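Local coordinates for protein alcohol dehydrogenase (Escherichia coli, PDB 5VM2) that probably oxidises alcohol groups of a still unknown substrate with NAD or NADP as acceptor, and carries a zinc ion bound by four cysteines, at residues V87-G92 with D113-Q118; G104-C109 with Y293-P298; M162-K167 with I240-A245; M265-V270 with Q288-Y293. All coordinates share one frame; numbering follows the deposited sequence. Where two conformers were deposited one is given.

Interaction 1 of 4, residues V87-G92 with D113-Q118; sequences VNIEPG and DFMATQ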
loop_
_atom_site.group_PDB
_atom_site.type_symbol
_atom_site.label_atom_id
_atom_site.label_comp_id
_atom_site.label_asym_id
_atom_site.label_seq_id
_atom_site.Cartn_x
_atom_site.Cartn_y
_atom_site.Cartn_z
ATOM N N VAL A 87 -17.867 3.804 1.636
ATOM C CA VAL A 87 -16.719 4.648 1.339
ATOM C C VAL A 87 -15.436 3.930 1.735
ATOM O O VAL A 87 -15.444 2.969 2.506
ATOM C CB VAL A 87 -16.790 6.008 2.079
ATOM C CG1 VAL A 87 -18.010 6.811 1.645
ATOM C CG2 VAL A 87 -16.799 5.784 3.584
ATOM N N ASN A 88 -14.323 4.414 1.199
ATOM C CA ASN A 88 -13.015 4.126 1.767
ATOM C C ASN A 88 -12.384 5.443 2.210
ATOM O O ASN A 88 -12.929 6.525 1.979
ATOM C CB ASN A 88 -12.123 3.349 0.787
ATOM C CG ASN A 88 -11.756 4.135 -0.468
ATOM O OD1 ASN A 88 -11.913 5.351 -0.541
ATOM N ND2 ASN A 88 -11.239 3.422 -1.464
ATOM N N ILE A 89 -11.232 5.351 2.862
ATOM C CA ILE A 89 -10.547 6.530 3.363
ATOM C C ILE A 89 -9.109 6.513 2.868
ATOM O O ILE A 89 -8.473 5.454 2.788
ATOM C CB ILE A 89 -10.605 6.622 4.903
ATOM C CG1 ILE A 89 -9.847 5.470 5.554
ATOM C CG2 ILE A 89 -12.056 6.665 5.399
ATOM C CD1 ILE A 89 -9.350 5.808 6.935
ATOM N N GLU A 90 -8.619 7.686 2.485
ATOM C CA GLU A 90 -7.197 7.885 2.266
ATOM C C GLU A 90 -6.565 8.210 3.610
ATOM O O GLU A 90 -6.888 9.253 4.196
ATOM C CB GLU A 90 -6.957 9.010 1.271
ATOM C CG GLU A 90 -5.500 9.202 0.888
ATOM C CD GLU A 90 -5.301 10.215 -0.235
ATOM O OE1 GLU A 90 -6.273 10.528 -0.956
ATOM O OE2 GLU A 90 -4.159 10.699 -0.395
ATOM N N PRO A 91 -5.696 7.354 4.150
ATOM C CA PRO A 91 -5.331 7.454 5.570
ATOM C C PRO A 91 -4.307 8.529 5.903
ATOM O O PRO A 91 -3.981 8.692 7.085
ATOM C CB PRO A 91 -4.774 6.056 5.876
ATOM C CG PRO A 91 -4.234 5.582 4.578
ATOM C CD PRO A 91 -5.132 6.154 3.511
ATOM N N GLY A 92 -3.787 9.262 4.924
ATOM C CA GLY A 92 -2.868 10.344 5.223
ATOM C C GLY A 92 -3.484 11.708 5.002
ATOM O O GLY A 92 -3.745 12.096 3.860
ATOM N N ASP A 113 -0.963 13.574 9.036
ATOM C CA ASP A 113 -1.519 12.717 10.079
ATOM C C ASP A 113 -1.943 11.429 9.385
ATOM O O ASP A 113 -2.986 11.377 8.731
ATOM C CB ASP A 113 -2.683 13.402 10.785
ATOM C CG ASP A 113 -3.406 12.488 11.760
ATOM O OD1 ASP A 113 -4.465 12.875 12.295
ATOM O OD2 ASP A 113 -2.905 11.370 11.990
ATOM N N PHE A 114 -1.109 10.409 9.564
ATOM C CA PHE A 114 -1.301 9.113 8.932
ATOM C C PHE A 114 -1.780 8.113 9.974
ATOM O O PHE A 114 -1.261 8.082 11.096
ATOM C CB PHE A 114 -0.007 8.627 8.272
ATOM C CG PHE A 114 -0.220 7.529 7.269
ATOM C CD1 PHE A 114 -0.171 6.199 7.659
ATOM C CD2 PHE A 114 -0.490 7.826 5.942
ATOM C CE1 PHE A 114 -0.371 5.188 6.747
ATOM C CE2 PHE A 114 -0.695 6.817 5.021
ATOM C CZ PHE A 114 -0.635 5.494 5.421
ATOM N N MET A 115 -2.773 7.307 9.600
ATOM C CA MET A 115 -3.373 6.353 10.521
ATOM C C MET A 115 -2.329 5.434 11.138
ATOM O O MET A 115 -1.364 5.030 10.482
ATOM C CB MET A 115 -4.427 5.512 9.801
ATOM C CG MET A 115 -5.665 6.279 9.404
ATOM S SD MET A 115 -7.113 5.226 9.566
ATOM C CE MET A 115 -7.604 5.603 11.246
ATOM N N ALA A 116 -2.533 5.116 12.417
ATOM C CA ALA A 116 -1.742 4.119 13.136
ATOM C C ALA A 116 -0.274 4.511 13.250
ATOM O O ALA A 116 0.596 3.640 13.329
ATOM C CB ALA A 116 -1.866 2.738 12.484
ATOM N N THR A 117 -0.044 5.831 13.246
ATOM C CA THR A 117 1.291 6.448 13.394
ATOM C C THR A 117 1.500 7.493 14.462
ATOM O O THR A 117 0.615 7.856 15.185
ATOM C CB THR A 117 1.984 6.961 12.129
ATOM O OG1 THR A 117 1.357 8.168 11.720
ATOM C CG2 THR A 117 1.972 5.959 11.079
ATOM N N GLN A 118 2.661 8.100 14.354
ATOM C CA GLN A 118 3.348 8.932 15.361
ATOM C C GLN A 118 2.638 9.809 16.420
ATOM O O GLN A 118 3.033 9.765 17.586
ATOM C CB GLN A 118 4.412 9.792 14.661
ATOM C CG GLN A 118 5.076 10.816 15.566
ATOM C CD GLN A 118 4.440 12.188 15.459
ATOM O OE1 GLN A 118 3.921 12.564 14.406
ATOM N NE2 GLN A 118 4.477 12.945 16.550
#

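Interaction 2 of 4, residues G104-C109 with Y293-P298; sequences GKYNIC and YANRYP. With ZN (zinc ion), chain D.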
loop_
_atom_site.group_PDB
_atom_site.type_symbol
_atom_site.label_atom_id
_atom_site.label_comp_id
_atom_site.label_asym_id
_atom_site.label_seq_id
_atom_site.Cartn_x
_atom_site.Cartn_y
_atom_site.Cartn_z
ATOM N N GLY A 104 1.741 20.510 -4.613
ATOM C CA GLY A 104 1.231 19.294 -5.206
ATOM C C GLY A 104 1.849 18.016 -4.690
ATOM O O GLY A 104 1.641 16.961 -5.301
ATOM N N LYS A 105 2.604 18.077 -3.595
ATOM C CA LYS A 105 3.266 16.917 -3.010
ATOM C C LYS A 105 2.833 16.715 -1.561
ATOM O O LYS A 105 3.661 16.462 -0.684
ATOM C CB LYS A 105 4.786 17.058 -3.081
ATOM C CG LYS A 105 5.409 16.988 -4.476
ATOM C CD LYS A 105 6.927 17.172 -4.367
ATOM C CE LYS A 105 7.632 17.162 -5.724
ATOM N NZ LYS A 105 9.083 17.521 -5.581
ATOM N N TYR A 106 1.528 16.812 -1.285
ATOM C CA TYR A 106 1.071 16.699 0.097
ATOM C C TYR A 106 1.496 15.388 0.748
ATOM O O TYR A 106 1.550 15.314 1.980
ATOM C CB TYR A 106 -0.455 16.874 0.180
ATOM C CG TYR A 106 -1.314 15.754 -0.401
ATOM C CD1 TYR A 106 -1.506 14.560 0.289
ATOM C CD2 TYR A 106 -1.978 15.916 -1.614
ATOM C CE1 TYR A 106 -2.307 13.545 -0.228
ATOM C CE2 TYR A 106 -2.787 14.900 -2.138
ATOM C CZ TYR A 106 -2.945 13.719 -1.437
ATOM O OH TYR A 106 -3.740 12.699 -1.937
ATOM N N ASN A 107 1.821 14.360 -0.044
ATOM C CA ASN A 107 2.212 13.080 0.540
ATOM C C ASN A 107 3.489 13.196 1.359
ATOM O O ASN A 107 3.684 12.428 2.309
ATOM C CB ASN A 107 2.374 12.015 -0.546
ATOM C CG ASN A 107 3.349 12.421 -1.636
ATOM O OD1 ASN A 107 3.315 13.547 -2.130
ATOM N ND2 ASN A 107 4.208 11.486 -2.039
ATOM N N ILE A 108 4.371 14.136 1.016
ATOM C CA ILE A 108 5.601 14.328 1.774
ATOM C C ILE A 108 5.468 15.465 2.783
ATOM O O ILE A 108 6.477 15.955 3.294
ATOM C CB ILE A 108 6.813 14.541 0.845
ATOM C CG1 ILE A 108 6.750 15.900 0.148
ATOM C CG2 ILE A 108 6.902 13.419 -0.190
ATOM C CD1 ILE A 108 7.886 16.123 -0.848
ATOM N N CYS A 109 4.240 15.890 3.082
ATOM C CA CYS A 109 3.998 16.921 4.080
ATOM C C CYS A 109 4.629 16.523 5.413
ATOM O O CYS A 109 4.397 15.402 5.893
ATOM C CB CYS A 109 2.493 17.142 4.260
ATOM S SG CYS A 109 2.014 18.209 5.657
ATOM N N TYR A 293 1.255 8.079 -1.654
ATOM C CA TYR A 293 0.456 8.482 -2.806
ATOM C C TYR A 293 0.024 9.926 -2.616
ATOM O O TYR A 293 -0.107 10.402 -1.486
ATOM C CB TYR A 293 -0.782 7.585 -2.966
ATOM C CG TYR A 293 -1.222 7.065 -1.629
ATOM C CD1 TYR A 293 -1.874 7.896 -0.727
ATOM C CD2 TYR A 293 -0.924 5.769 -1.231
ATOM C CE1 TYR A 293 -2.245 7.444 0.515
ATOM C CE2 TYR A 293 -1.289 5.310 0.010
ATOM C CZ TYR A 293 -1.949 6.153 0.878
ATOM O OH TYR A 293 -2.311 5.702 2.120
ATOM N N ALA A 294 -0.203 10.604 -3.736
ATOM C CA ALA A 294 -0.830 11.917 -3.740
ATOM C C ALA A 294 -1.767 11.984 -4.932
ATOM O O ALA A 294 -1.346 11.710 -6.059
ATOM C CB ALA A 294 0.211 13.042 -3.818
ATOM N N ASN A 295 -3.031 12.331 -4.673
ATOM C CA ASN A 295 -4.064 12.532 -5.695
ATOM C C ASN A 295 -4.272 11.295 -6.575
ATOM O O ASN A 295 -4.614 11.418 -7.754
ATOM C CB ASN A 295 -3.747 13.751 -6.570
ATOM C CG ASN A 295 -3.331 14.966 -5.755
ATOM O OD1 ASN A 295 -4.037 15.380 -4.839
ATOM N ND2 ASN A 295 -2.177 15.537 -6.086
ATOM N N ARG A 296 -4.137 10.098 -5.992
ATOM C CA ARG A 296 -4.265 8.855 -6.747
ATOM C C ARG A 296 -5.542 8.078 -6.464
ATOM O O ARG A 296 -5.821 7.111 -7.183
ATOM C CB ARG A 296 -3.071 7.927 -6.472
ATOM C CG ARG A 296 -1.716 8.595 -6.520
ATOM C CD ARG A 296 -1.435 9.241 -7.879
ATOM N NE ARG A 296 -0.035 9.652 -7.972
ATOM C CZ ARG A 296 0.507 10.252 -9.026
ATOM N NH1 ARG A 296 -0.231 10.529 -10.095
ATOM N NH2 ARG A 296 1.794 10.580 -9.009
ATOM N N TYR A 297 -6.292 8.428 -5.420
ATOM C CA TYR A 297 -7.442 7.605 -5.054
ATOM C C TYR A 297 -8.493 7.565 -6.153
ATOM O O TYR A 297 -8.930 6.459 -6.512
ATOM C CB TYR A 297 -8.026 8.073 -3.713
ATOM C CG TYR A 297 -7.650 7.161 -2.558
ATOM C CD1 TYR A 297 -6.319 6.860 -2.299
ATOM C CD2 TYR A 297 -8.621 6.594 -1.740
ATOM C CE1 TYR A 297 -5.956 6.022 -1.255
ATOM C CE2 TYR A 297 -8.269 5.752 -0.684
ATOM C CZ TYR A 297 -6.933 5.472 -0.450
ATOM O OH TYR A 297 -6.569 4.641 0.588
ATOM N N PRO A 298 -8.930 8.686 -6.736
ATOM C CA PRO A 298 -9.981 8.583 -7.766
ATOM C C PRO A 298 -9.582 7.726 -8.954
ATOM O O PRO A 298 -10.354 6.848 -9.362
ATOM C CB PRO A 298 -10.221 10.047 -8.155
ATOM C CG PRO A 298 -9.855 10.816 -6.923
ATOM C CD PRO A 298 -8.652 10.094 -6.390
HETATM ZN ZN ZN D . 1.671 20.192 4.549
HETATM O O HOH W 1 -6.193 10.903 -3.644
#

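Interaction 3 of 4, residues M162-K167 with I240-A245; sequences MLADVK and IVFETA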
loop_
_atom_site.group_PDB
_atom_site.type_symbol
_atom_site.label_atom_id
_atom_site.label_comp_id
_atom_site.label_asym_id
_atom_site.label_seq_id
_atom_site.Cartn_x
_atom_site.Cartn_y
_atom_site.Cartn_z
ATOM N N MET A 162 2.808 6.258 -12.008
ATOM C CA MET A 162 2.586 7.616 -12.497
ATOM C C MET A 162 3.843 8.461 -12.332
ATOM O O MET A 162 4.233 9.194 -13.247
ATOM C CB MET A 162 1.411 8.258 -11.761
ATOM C CG MET A 162 0.067 7.624 -12.056
ATOM S SD MET A 162 -0.714 8.421 -13.455
ATOM C CE MET A 162 -2.424 7.979 -13.174
ATOM N N LEU A 163 4.484 8.368 -11.162
ATOM C CA LEU A 163 5.746 9.068 -10.940
ATOM C C LEU A 163 6.788 8.655 -11.966
ATOM O O LEU A 163 7.571 9.485 -12.436
ATOM C CB LEU A 163 6.264 8.786 -9.529
ATOM C CG LEU A 163 5.950 9.787 -8.421
ATOM C CD1 LEU A 163 6.891 9.573 -7.252
ATOM C CD2 LEU A 163 6.052 11.207 -8.943
ATOM N N ALA A 164 6.803 7.376 -12.330
ATOM C CA ALA A 164 7.787 6.853 -13.265
ATOM C C ALA A 164 7.474 7.202 -14.714
ATOM O O ALA A 164 8.315 6.946 -15.582
ATOM C CB ALA A 164 7.898 5.333 -13.117
ATOM N N ASP A 165 6.305 7.784 -14.987
ATOM C CA ASP A 165 5.868 8.094 -16.351
ATOM C C ASP A 165 5.831 6.832 -17.216
ATOM O O ASP A 165 6.342 6.801 -18.337
ATOM C CB ASP A 165 6.758 9.172 -16.980
ATOM C CG ASP A 165 6.141 9.791 -18.217
ATOM O OD1 ASP A 165 4.899 9.780 -18.329
ATOM O OD2 ASP A 165 6.902 10.293 -19.073
ATOM N N VAL A 166 5.224 5.772 -16.673
ATOM C CA VAL A 166 5.027 4.554 -17.445
ATOM C C VAL A 166 4.185 4.867 -18.674
ATOM O O VAL A 166 3.187 5.598 -18.603
ATOM C CB VAL A 166 4.374 3.467 -16.575
ATOM C CG1 VAL A 166 3.956 2.268 -17.435
ATOM C CG2 VAL A 166 5.328 3.031 -15.476
ATOM N N LYS A 167 4.591 4.312 -19.810
ATOM C CA LYS A 167 3.948 4.580 -21.086
ATOM C C LYS A 167 4.157 3.369 -21.982
ATOM O O LYS A 167 5.062 2.564 -21.739
ATOM C CB LYS A 167 4.526 5.839 -21.752
ATOM C CG LYS A 167 4.031 7.159 -21.171
ATOM C CD LYS A 167 2.748 7.621 -21.840
ATOM C CE LYS A 167 2.140 8.815 -21.118
ATOM N NZ LYS A 167 1.461 8.415 -19.857
ATOM N N ILE A 240 12.446 1.274 -17.027
ATOM C CA ILE A 240 12.099 1.544 -15.636
ATOM C C ILE A 240 12.273 0.254 -14.856
ATOM O O ILE A 240 11.796 -0.798 -15.289
ATOM C CB ILE A 240 10.650 2.054 -15.488
ATOM C CG1 ILE A 240 10.400 3.299 -16.349
ATOM C CG2 ILE A 240 10.347 2.338 -14.035
ATOM C CD1 ILE A 240 8.929 3.519 -16.689
ATOM N N VAL A 241 12.958 0.327 -13.721
ATOM C CA VAL A 241 13.040 -0.788 -12.786
ATOM C C VAL A 241 12.371 -0.344 -11.498
ATOM O O VAL A 241 12.763 0.673 -10.907
ATOM C CB VAL A 241 14.486 -1.227 -12.521
ATOM C CG1 VAL A 241 14.496 -2.435 -11.585
ATOM C CG2 VAL A 241 15.202 -1.552 -13.824
ATOM N N PHE A 242 11.360 -1.089 -11.076
ATOM C CA PHE A 242 10.706 -0.865 -9.798
ATOM C C PHE A 242 11.278 -1.838 -8.778
ATOM O O PHE A 242 11.319 -3.049 -9.024
ATOM C CB PHE A 242 9.193 -1.063 -9.905
ATOM C CG PHE A 242 8.505 -0.050 -10.761
ATOM C CD1 PHE A 242 8.335 -0.275 -12.122
ATOM C CD2 PHE A 242 8.029 1.127 -10.212
ATOM C CE1 PHE A 242 7.690 0.661 -12.923
ATOM C CE2 PHE A 242 7.390 2.069 -11.004
ATOM C CZ PHE A 242 7.220 1.833 -12.363
ATOM N N GLU A 243 11.723 -1.309 -7.645
ATOM C CA GLU A 243 12.108 -2.120 -6.499
ATOM C C GLU A 243 10.978 -2.050 -5.478
ATOM O O GLU A 243 10.662 -0.970 -4.970
ATOM C CB GLU A 243 13.427 -1.634 -5.901
ATOM C CG GLU A 243 14.130 -2.664 -5.040
ATOM C CD GLU A 243 13.460 -2.846 -3.694
ATOM O OE1 GLU A 243 13.394 -3.996 -3.216
ATOM O OE2 GLU A 243 12.995 -1.840 -3.118
ATOM N N THR A 244 10.357 -3.196 -5.195
ATOM C CA THR A 244 9.138 -3.225 -4.398
ATOM C C THR A 244 9.195 -4.159 -3.198
ATOM O O THR A 244 8.301 -4.084 -2.349
ATOM C CB THR A 244 7.933 -3.628 -5.265
ATOM O OG1 THR A 244 8.018 -5.023 -5.583
ATOM C CG2 THR A 244 7.893 -2.825 -6.556
ATOM N N ALA A 245 10.198 -5.031 -3.101
ATOM C CA ALA A 245 10.280 -5.961 -1.984
ATOM C C ALA A 245 10.930 -5.350 -0.751
ATOM O O ALA A 245 10.772 -5.891 0.349
ATOM C CB ALA A 245 11.050 -7.218 -2.397
#

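Interaction 4 of 4, residues M265-V270 with Q288-Y293; sequences MIVGTV and QTVFRY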
loop_
_atom_site.group_PDB
_atom_site.type_symbol
_atom_site.label_atom_id
_atom_site.label_comp_id
_atom_site.label_asym_id
_atom_site.label_seq_id
_atom_site.Cartn_x
_atom_site.Cartn_y
_atom_site.Cartn_z
ATOM N N MET A 265 12.943 3.094 -9.528
ATOM C CA MET A 265 11.970 3.562 -8.550
ATOM C C MET A 265 12.029 2.654 -7.334
ATOM O O MET A 265 11.890 1.435 -7.464
ATOM C CB MET A 265 10.550 3.553 -9.119
ATOM C CG MET A 265 10.409 4.076 -10.535
ATOM S SD MET A 265 10.814 5.814 -10.695
ATOM C CE MET A 265 9.633 6.592 -9.588
ATOM N N ILE A 266 12.223 3.245 -6.166
ATOM C CA ILE A 266 12.245 2.515 -4.907
ATOM C C ILE A 266 10.890 2.735 -4.248
ATOM O O ILE A 266 10.618 3.802 -3.684
ATOM C CB ILE A 266 13.399 2.966 -4.015
ATOM C CG1 ILE A 266 14.723 2.680 -4.719
ATOM C CG2 ILE A 266 13.328 2.279 -2.671
ATOM C CD1 ILE A 266 15.888 3.323 -4.054
ATOM N N VAL A 267 10.036 1.720 -4.323
ATOM C CA VAL A 267 8.657 1.830 -3.857
ATOM C C VAL A 267 8.665 1.451 -2.380
ATOM O O VAL A 267 8.464 0.296 -2.006
ATOM C CB VAL A 267 7.711 0.973 -4.686
ATOM C CG1 VAL A 267 6.326 0.974 -4.072
ATOM C CG2 VAL A 267 7.669 1.500 -6.112
ATOM N N GLY A 268 8.931 2.446 -1.536
ATOM C CA GLY A 268 8.864 2.289 -0.099
ATOM C C GLY A 268 10.117 1.687 0.517
ATOM O O GLY A 268 11.022 1.193 -0.160
ATOM N N THR A 269 10.171 1.775 1.849
ATOM C CA THR A 269 10.992 0.923 2.711
ATOM C C THR A 269 12.505 1.072 2.537
ATOM O O THR A 269 13.035 2.188 2.574
ATOM C CB THR A 269 10.592 -0.543 2.507
ATOM O OG1 THR A 269 11.064 -1.002 1.235
ATOM C CG2 THR A 269 9.071 -0.703 2.575
ATOM N N VAL A 270 13.193 -0.060 2.370
ATOM C CA VAL A 270 14.652 -0.194 2.405
ATOM C C VAL A 270 15.163 0.202 3.786
ATOM O O VAL A 270 15.696 1.309 3.959
ATOM C CB VAL A 270 15.335 0.623 1.295
ATOM C CG1 VAL A 270 16.779 0.175 1.122
ATOM C CG2 VAL A 270 14.593 0.450 -0.006
ATOM N N GLN A 288 14.689 7.266 -7.850
ATOM C CA GLN A 288 13.732 8.055 -7.086
ATOM C C GLN A 288 12.998 7.166 -6.100
ATOM O O GLN A 288 12.498 6.101 -6.474
ATOM C CB GLN A 288 12.723 8.769 -7.992
ATOM C CG GLN A 288 11.857 9.770 -7.201
ATOM C CD GLN A 288 10.977 10.626 -8.084
ATOM O OE1 GLN A 288 10.744 10.299 -9.248
ATOM N NE2 GLN A 288 10.483 11.733 -7.536
ATOM N N THR A 289 12.940 7.602 -4.844
ATOM C CA THR A 289 12.101 6.938 -3.862
ATOM C C THR A 289 10.652 7.355 -4.072
ATOM O O THR A 289 10.362 8.445 -4.574
ATOM C CB THR A 289 12.546 7.261 -2.432
ATOM O OG1 THR A 289 12.609 8.682 -2.238
ATOM C CG2 THR A 289 13.912 6.654 -2.145
ATOM N N VAL A 290 9.739 6.459 -3.719
ATOM C CA VAL A 290 8.311 6.672 -3.911
ATOM C C VAL A 290 7.636 6.497 -2.561
ATOM O O VAL A 290 7.827 5.471 -1.900
ATOM C CB VAL A 290 7.717 5.698 -4.948
ATOM C CG1 VAL A 290 6.272 6.051 -5.240
ATOM C CG2 VAL A 290 8.531 5.730 -6.226
ATOM N N PHE A 291 6.849 7.488 -2.156
ATOM C CA PHE A 291 6.308 7.552 -0.802
ATOM C C PHE A 291 4.788 7.654 -0.843
ATOM O O PHE A 291 4.239 8.714 -1.167
ATOM C CB PHE A 291 6.910 8.732 -0.049
ATOM C CG PHE A 291 6.634 8.709 1.422
ATOM C CD1 PHE A 291 5.698 9.571 1.980
ATOM C CD2 PHE A 291 7.312 7.826 2.252
ATOM C CE1 PHE A 291 5.442 9.554 3.341
ATOM C CE2 PHE A 291 7.064 7.805 3.616
ATOM C CZ PHE A 291 6.127 8.667 4.162
ATOM N N ARG A 292 4.114 6.558 -0.485
ATOM C CA ARG A 292 2.656 6.510 -0.404
ATOM C C ARG A 292 2.007 6.984 -1.703
ATOM O O ARG A 292 2.181 6.355 -2.749
ATOM C CB ARG A 292 2.160 7.337 0.790
ATOM C CG ARG A 292 2.594 6.761 2.142
ATOM C CD ARG A 292 2.217 7.671 3.300
ATOM N NE ARG A 292 2.661 7.142 4.587
ATOM C CZ ARG A 292 2.908 7.894 5.654
ATOM N NH1 ARG A 292 2.755 9.209 5.589
ATOM N NH2 ARG A 292 3.309 7.332 6.788
ATOM N N TYR A 293 1.255 8.079 -1.654
ATOM C CA TYR A 293 0.456 8.482 -2.806
ATOM C C TYR A 293 0.024 9.926 -2.616
ATOM O O TYR A 293 -0.107 10.402 -1.486
ATOM C CB TYR A 293 -0.782 7.585 -2.966
ATOM C CG TYR A 293 -1.222 7.065 -1.629
ATOM C CD1 TYR A 293 -1.874 7.896 -0.727
ATOM C CD2 TYR A 293 -0.924 5.769 -1.231
ATOM C CE1 TYR A 293 -2.245 7.444 0.515
ATOM C CE2 TYR A 293 -1.289 5.310 0.010
ATOM C CZ TYR A 293 -1.949 6.153 0.878
ATOM O OH TYR A 293 -2.311 5.702 2.120
#

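Interaction 1 of 4, residues V87-G92 with D113-Q118
P91 lies against both F114 and M115. Its CB meets CG of M115 at 3.6 Å, and its CG is 3.7 Å from CZ of F114; the proline ring runs alongside the phenylalanine, with P91 CB over the outer part of one ring face. The carbonyl of P91 takes part as well. P91 O accepts M115 N at 3.1 Å and receives a CH...O contact from F114 CA at 3.3 Å. G92 CA approaches F114 CD2 to 3.5 Å, and the two residues form the antiparallel non-hydrogen-bonded pair of a small two-stranded sheet. M115, its chain kinked beyond CG, crosses I89 at about a right angle, its SD 3.5 Å from I89 CD1. Behind this shell, T117 OG1 donates to F114 O at 2.7 Å across the type II turn F114-T117. This short sheet closes the base of the lobe, and the zinc-binding cysteines C95, C98, C101 and C109 lie in the chain between its strands. R292 makes a cation-pi contact with F114, while H65, a magnesium ligand, meets the ring obliquely. Strand 136-138 packs on I89, helix 297-305 on P91, and E152 of helix 145-163 on both P91 and F114.

Interaction 2 of 4, residues G104-C109 with Y293-P298
Y106 reaches across to A294 and N295. From CB its CG takes the position between the backbone N and the carbonyl carbon (chi1 70°), and the ring runs out from there. CD2 lies on the N295 side, and the next atom, CE2, is 3.0 Å from N295 OD1, which sits at the ring edge and in its plane; the amide itself is turned 72° from the ring. Over one face stands A294 CB in a CH-pi contact, 4.1 Å from the ring centroid. CE1 passes Y293 O, and CZ comes within 3.6 Å of A294 CA. At the tip, Y106 OH accepts a virtually straight hydrogen bond from N295 N at 2.9 Å. The same oxygen is hydrogen-bonded to E90 OE2 and receives a weak bond from a water that accepts Y297 N. Y106 belongs to the structural-zinc lobe seen in many zinc-containing alcohol dehydrogenases: C109 SG binds the zinc ion at 2.3 Å beside C95, C98 and C101, and G104 ends helix 99-102 in a Schellman motif. Next along the chain, N107 places CB 3.1 Å from Y293 O and OD1 3.6 Å from A294 CB, while its ND2 is hydrogen-bonded to F291 O.

Interaction 3 of 4, residues M162-K167 with I240-A245
A164 and V166 meet I240 and F242 mainly through apolar side-chain carbons, with no hydrogen bond between the two segments. The far end of the F242 ring is the centre of the contact. V166 CG2 approaches it at the edge and in the ring plane, 3.8 Å from CZ, while A164 CB comes to 3.6 Å of the same CZ from an oblique direction. F242 CG lies anti to the carbonyl carbon (chi1 -66°), and from there the ring extends with CZ and CE2 toward the end of the helix. V166 crosses both F242 and I240 at a slant. Its CG2 touches two neighbours, the ring edge and I240 CD1, the latter also at 3.8 Å. I240 in turn spreads its two branches: CD1 touches both V166 CG2 and, at 3.7 Å, A164 O, and CG2 faces A164 CB at 4.0 Å.

This is packing of a helix end on the Rossmann fold of the dinucleotide-binding type. Helix 145-163 finishes in a Schellman motif, where D165 takes positive phi, and strand 238-243 runs between strands 171-175 and 262-267 of the parallel sheet. M265, on the adjoining strand, touches A164, I240 and F242, and helix 179-190 touches V166 and F242. The carbonyls of the turn find lysines: A164 O is hydrogen-bonded to K263 NZ and D165 O to K170 NZ, positive groups that would suit the negative end of the helix dipole.

Interaction 4 of 4, residues M265-V270 with Q288-Y293
M265, I266 and V267 pair in parallel with Q288, T289 and V290 at one margin of the six-stranded Rossmann sheet, where strand 286-290 is outermost within the chain. The two short strands approach to 4.6 Å, with 24° between their directions. In the usual parallel pattern, I266 bonds to the two residues flanking its partner T289: I266 N donates to Q288 O at 2.9 Å, and I266 O accepts V290 N at 2.8 Å. Both acceptors have an added CH...O contact, from M265 CA to Q288 O and from T289 CA to I266 O. The pairing frays as the strands end. G268 N gives V290 O only a weak bond, 3.2 Å long, and V267 becomes the centre of an inverse gamma turn, with a weak bond from G268 N to I266 O. Beyond it the chain at 268-270 is poorly ordered.

The two faces of the pair differ. I266 and T289 lie on one, where the side chains approach loosely, I266 CB to T289 CG2, and T289 is exposed. M265, V267, Q288 and V290 share the other, which turns toward helix 145-163: V156 and A160 touch V267, and H159 touches V290. Here V267 CG2 and V290 CG2 are 4.3 Å apart. M265 lies alongside Q288 and crosses V290 at a slant. Folded at chi2 (-65°) and again at chi3, its chain returns toward the neighbouring strand, bringing the methyl CE to 3.6 Å from V290 CG2.

In the fold
Interactions 1 and 3 are buried, whereas 2 and 4 lie partly at the surface. Interactions 3 and 4 share the Rossmann sheet: strands 238-243 and 262-267 are neighbours, bonded through E243 N to M265 O and V241 O to M265 N. Interaction 3 is carbon packing, while interaction 4 is chiefly backbone pairing. Interactions 1 and 2 meet near the zinc lobe, joined by E90 OE2 to Y106 OH. Interaction 1 is mainly apolar packing with one backbone bond, while interaction 2 turns on the hydroxyl of Y106. Interaction 2 also shares Y293 with interaction 4 and reaches interaction 3 through R296 against M162. Interactions 1 and 3, about 24 Å apart between centres, do not touch.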